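Local atomic coordinates of elastase inhibitor AFUEI (Aspergillus fumigatus Af293, PDB entry 3W0E), a protein that inhibits serine-type elastases, acting non-competitively on the elastase of its own fungus and also blocking human leukocyte elastase. Residues R35-G40 and R51-V56. Numbering follows the deposited sequence.
Sequences RVLHPG and RLNIQV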
ATOM      1  N   ARG A  35       1.808   6.304  -9.714  1.00 12.81           N
ATOM      2  CA  ARG A  35       0.766   5.562 -10.410  1.00 15.62           C
ATOM      3  C   ARG A  35      -0.565   5.837  -9.731  1.00 16.36           C
ATOM      4  O   ARG A  35      -0.661   5.805  -8.508  1.00 15.56           O
ATOM      5  CB  ARG A  35       1.045   4.058 -10.361  1.00 15.53           C
ATOM      6  CG  ARG A  35      -0.093   3.184 -10.863  1.00 17.12           C
ATOM      7  CD  ARG A  35       0.377   1.733 -11.017  1.00 18.57           C
ATOM      8  NE  ARG A  35       0.685   1.135  -9.724  1.00 19.68           N
ATOM      9  CZ  ARG A  35       1.154  -0.099  -9.568  1.00 22.03           C
ATOM     10  NH1 ARG A  35       1.394  -0.852 -10.634  1.00 21.66           N
ATOM     11  NH2 ARG A  35       1.396  -0.565  -8.350  1.00 20.39           N
ATOM     12  N   VAL A  36      -1.594   6.110 -10.521  1.00 12.50           N
ATOM     13  CA  VAL A  36      -2.922   6.308  -9.949  1.00 14.68           C
ATOM     14  C   VAL A  36      -3.716   4.990 -10.038  1.00 14.13           C
ATOM     15  O   VAL A  36      -3.823   4.395 -11.112  1.00 20.37           O
ATOM     16  CB  VAL A  36      -3.671   7.473 -10.647  1.00 17.85           C
ATOM     17  CG1 VAL A  36      -5.050   7.681  -9.993  1.00 19.73           C
ATOM     18  CG2 VAL A  36      -2.865   8.756 -10.530  1.00 17.33           C
ATOM     19  N   LEU A  37      -4.256   4.530  -8.908  1.00 14.78           N
ATOM     20  CA  LEU A  37      -4.993   3.281  -8.870  1.00 11.82           C
ATOM     21  C   LEU A  37      -6.482   3.601  -8.845  1.00 15.71           C
ATOM     22  O   LEU A  37      -6.940   4.230  -7.911  1.00 16.90           O
ATOM     23  CB  LEU A  37      -4.615   2.482  -7.624  1.00 18.33           C
ATOM     24  CG  LEU A  37      -3.148   2.027  -7.588  1.00 14.52           C
ATOM     25  CD1 LEU A  37      -2.858   1.226  -6.344  1.00 19.10           C
ATOM     26  CD2 LEU A  37      -2.849   1.206  -8.856  1.00 17.87           C
ATOM     27  N   HIS A  38      -7.206   3.181  -9.883  1.00 16.73           N
ATOM     28  CA  HIS A  38      -8.651   3.426  -9.988  1.00 18.44           C
ATOM     29  C   HIS A  38      -9.449   2.190  -9.612  1.00 22.37           C
ATOM     30  O   HIS A  38      -8.975   1.066  -9.765  1.00 15.14           O
ATOM     31  CB  HIS A  38      -9.022   3.816 -11.416  1.00 18.47           C
ATOM     32  CG  HIS A  38      -8.271   5.000 -11.928  1.00 21.03           C
ATOM     33  ND1 HIS A  38      -7.080   4.887 -12.615  1.00 22.25           N
ATOM     34  CD2 HIS A  38      -8.538   6.325 -11.854  1.00 21.24           C
ATOM     35  CE1 HIS A  38      -6.650   6.090 -12.947  1.00 20.05           C
ATOM     36  NE2 HIS A  38      -7.518   6.980 -12.499  1.00 22.72           N
ATOM     37  N   PRO A  39     -10.692   2.390  -9.149  1.00 17.85           N
ATOM     38  CA  PRO A  39     -11.453   1.234  -8.678  1.00 21.09           C
ATOM     39  C   PRO A  39     -11.649   0.263  -9.820  1.00 20.79           C
ATOM     40  O   PRO A  39     -11.978   0.684 -10.934  1.00 25.28           O
ATOM     41  CB  PRO A  39     -12.792   1.841  -8.217  1.00 21.19           C
ATOM     42  CG  PRO A  39     -12.842   3.199  -8.811  1.00 25.62           C
ATOM     43  CD  PRO A  39     -11.428   3.658  -8.998  1.00 17.66           C
ATOM     44  N   GLY A  40     -11.403  -1.012  -9.555  1.00 21.22           N
ATOM     45  CA  GLY A  40     -11.614  -2.046 -10.554  1.00 25.86           C
ATOM     46  C   GLY A  40     -10.463  -2.258 -11.528  1.00 25.70           C
ATOM     47  O   GLY A  40     -10.477  -3.224 -12.302  1.00 24.41           O
ATOM     48  N   ARG A  51       7.889   3.727  -6.015  1.00 19.34           N
ATOM     49  CA  ARG A  51       6.665   4.129  -6.703  1.00 17.21           C
ATOM     50  C   ARG A  51       5.575   4.564  -5.733  1.00 22.31           C
ATOM     51  O   ARG A  51       5.208   3.822  -4.805  1.00 20.84           O
ATOM     52  CB  ARG A  51       6.161   2.990  -7.593  1.00 18.00           C
ATOM     53  CG  ARG A  51       4.857   3.327  -8.377  1.00 13.85           C
ATOM     54  CD  ARG A  51       4.619   2.309  -9.448  1.00 20.47           C
ATOM     55  NE  ARG A  51       4.597   0.959  -8.895  1.00 22.41           N
ATOM     56  CZ  ARG A  51       4.670  -0.154  -9.617  1.00 21.42           C
ATOM     57  NH1 ARG A  51       4.740  -0.094 -10.940  1.00 23.16           N
ATOM     58  NH2 ARG A  51       4.662  -1.339  -9.006  1.00 23.90           N
ATOM     59  N   LEU A  52       5.077   5.783  -5.922  1.00 15.73           N
ATOM     60  CA  LEU A  52       3.994   6.270  -5.098  1.00 18.88           C
ATOM     61  C   LEU A  52       2.688   5.902  -5.786  1.00 17.35           C
ATOM     62  O   LEU A  52       2.469   6.249  -6.948  1.00 16.78           O
ATOM     63  CB  LEU A  52       4.086   7.777  -4.896  1.00 16.49           C
ATOM     64  CG  LEU A  52       2.908   8.405  -4.161  1.00 21.29           C
ATOM     65  CD1 LEU A  52       2.688   7.739  -2.790  1.00 22.28           C
ATOM     66  CD2 LEU A  52       3.135   9.902  -3.998  1.00 19.20           C
ATOM     67  N   ASN A  53       1.836   5.186  -5.064  1.00 18.79           N
ATOM     68  CA  ASN A  53       0.515   4.835  -5.571  1.00 17.64           C
ATOM     69  C   ASN A  53      -0.529   5.706  -4.919  1.00 14.48           C
ATOM     70  O   ASN A  53      -0.634   5.761  -3.703  1.00 17.16           O
ATOM     71  CB  ASN A  53       0.190   3.364  -5.296  1.00 16.41           C
ATOM     72  CG  ASN A  53       1.125   2.426  -5.996  1.00 14.65           C
ATOM     73  OD1 ASN A  53       1.035   2.230  -7.207  1.00 18.48           O
ATOM     74  ND2 ASN A  53       2.050   1.845  -5.244  1.00 23.60           N
ATOM     75  N   ILE A  54      -1.298   6.410  -5.743  1.00 18.94           N
ATOM     76  CA  ILE A  54      -2.381   7.237  -5.246  1.00 14.72           C
ATOM     77  C   ILE A  54      -3.677   6.524  -5.604  1.00 13.04           C
ATOM     78  O   ILE A  54      -3.976   6.332  -6.780  1.00 13.59           O
ATOM     79  CB  ILE A  54      -2.364   8.599  -5.929  1.00 15.76           C
ATOM     80  CG1 ILE A  54      -1.016   9.293  -5.688  1.00 15.87           C
ATOM     81  CG2 ILE A  54      -3.524   9.460  -5.422  1.00 16.65           C
ATOM     82  CD1 ILE A  54      -0.827   9.767  -4.277  1.00 19.52           C
ATOM     83  N   GLN A  55      -4.439   6.119  -4.600  1.00 15.36           N
ATOM     84  CA  GLN A  55      -5.641   5.359  -4.863  1.00 17.86           C
ATOM     85  C   GLN A  55      -6.813   6.313  -4.767  1.00 15.80           C
ATOM     86  O   GLN A  55      -6.955   7.039  -3.769  1.00 15.80           O
ATOM     87  CB  GLN A  55      -5.789   4.225  -3.844  1.00 21.52           C
ATOM     88  CG  GLN A  55      -6.876   3.232  -4.204  1.00 25.81           C
ATOM     89  CD  GLN A  55      -6.622   1.841  -3.640  1.00 26.89           C
ATOM     90  OE1 GLN A  55      -5.710   1.626  -2.824  1.00 34.45           O
ATOM     91  NE2 GLN A  55      -7.420   0.883  -4.086  1.00 29.37           N
ATOM     92  N   VAL A  56      -7.646   6.323  -5.804  1.00 13.87           N
ATOM     93  CA  VAL A  56      -8.786   7.228  -5.827  1.00 16.06           C
ATOM     94  C   VAL A  56     -10.083   6.416  -5.926  1.00 17.00           C
ATOM     95  O   VAL A  56     -10.076   5.220  -6.281  1.00 14.86           O
ATOM     96  CB  VAL A  56      -8.676   8.265  -6.993  1.00 12.60           C
ATOM     97  CG1 VAL A  56      -7.429   9.146  -6.828  1.00 13.33           C
ATOM     98  CG2 VAL A  56      -8.642   7.556  -8.350  1.00 14.12           C
TER
HETATM   99  O   HOH W   1      -9.147   2.551  -6.386  1.00 23.92           O
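Arg35 lays its guanidinium flat on that of Arg51 where two parallel strands, 34-37 and 52-56, pair in the mixed sheet of this I78-family inhibitor, a member of the CI-2 clan. The group centres are 3.5 Å apart and the planes differ by 20°, with each group offset toward the rim of the other. Arg35 NH2 and Arg51 NH2 come within 3.4 Å, but both are donors, so the two like charges stack without a hydrogen bond. A carboxylate probably offsets the repulsion: the C-terminal OXT of Ala68 forms a salt bridge with Arg51 NE and a long, weak ion pair with Arg35 NH2. Asn53 lies alongside Arg35 and fixes the rotation of its guanidinium. Asn53 OD1 accepts a hydrogen bond from Arg35 NE at 2.8 Å, nearly in the guanidinium plane, and a weak one from Arg35 NH2. The Arg35 chain runs extended to CD, then bends at chi3 (67°), which turns NE toward the amide oxygen of Asn53. Asn53 ND2 is engaged by Ala68 OXT and His66 O, tying the group to strand 62-67. The Leu37 side chain continues this face, its CD1 touching Asn53 CB at 3.9 Å, beside Gln55, whose NE2 binds Glu46 O of the second subunit. The opposite face carries Val36 and Ile54; Ile54 leans on Val12 of helix 2-15, while Val36 CG1 meets Val56 CG2 at 4.0 Å. Four backbone bonds with N-H...O angles of 165-169° set the parallel register, from Arg35 N on Leu52 O to Val56 N on Leu37 O. Beyond the last, a water donates to Leu37 O and Val56 O, its oxygen 2.8 Å from Val56 O.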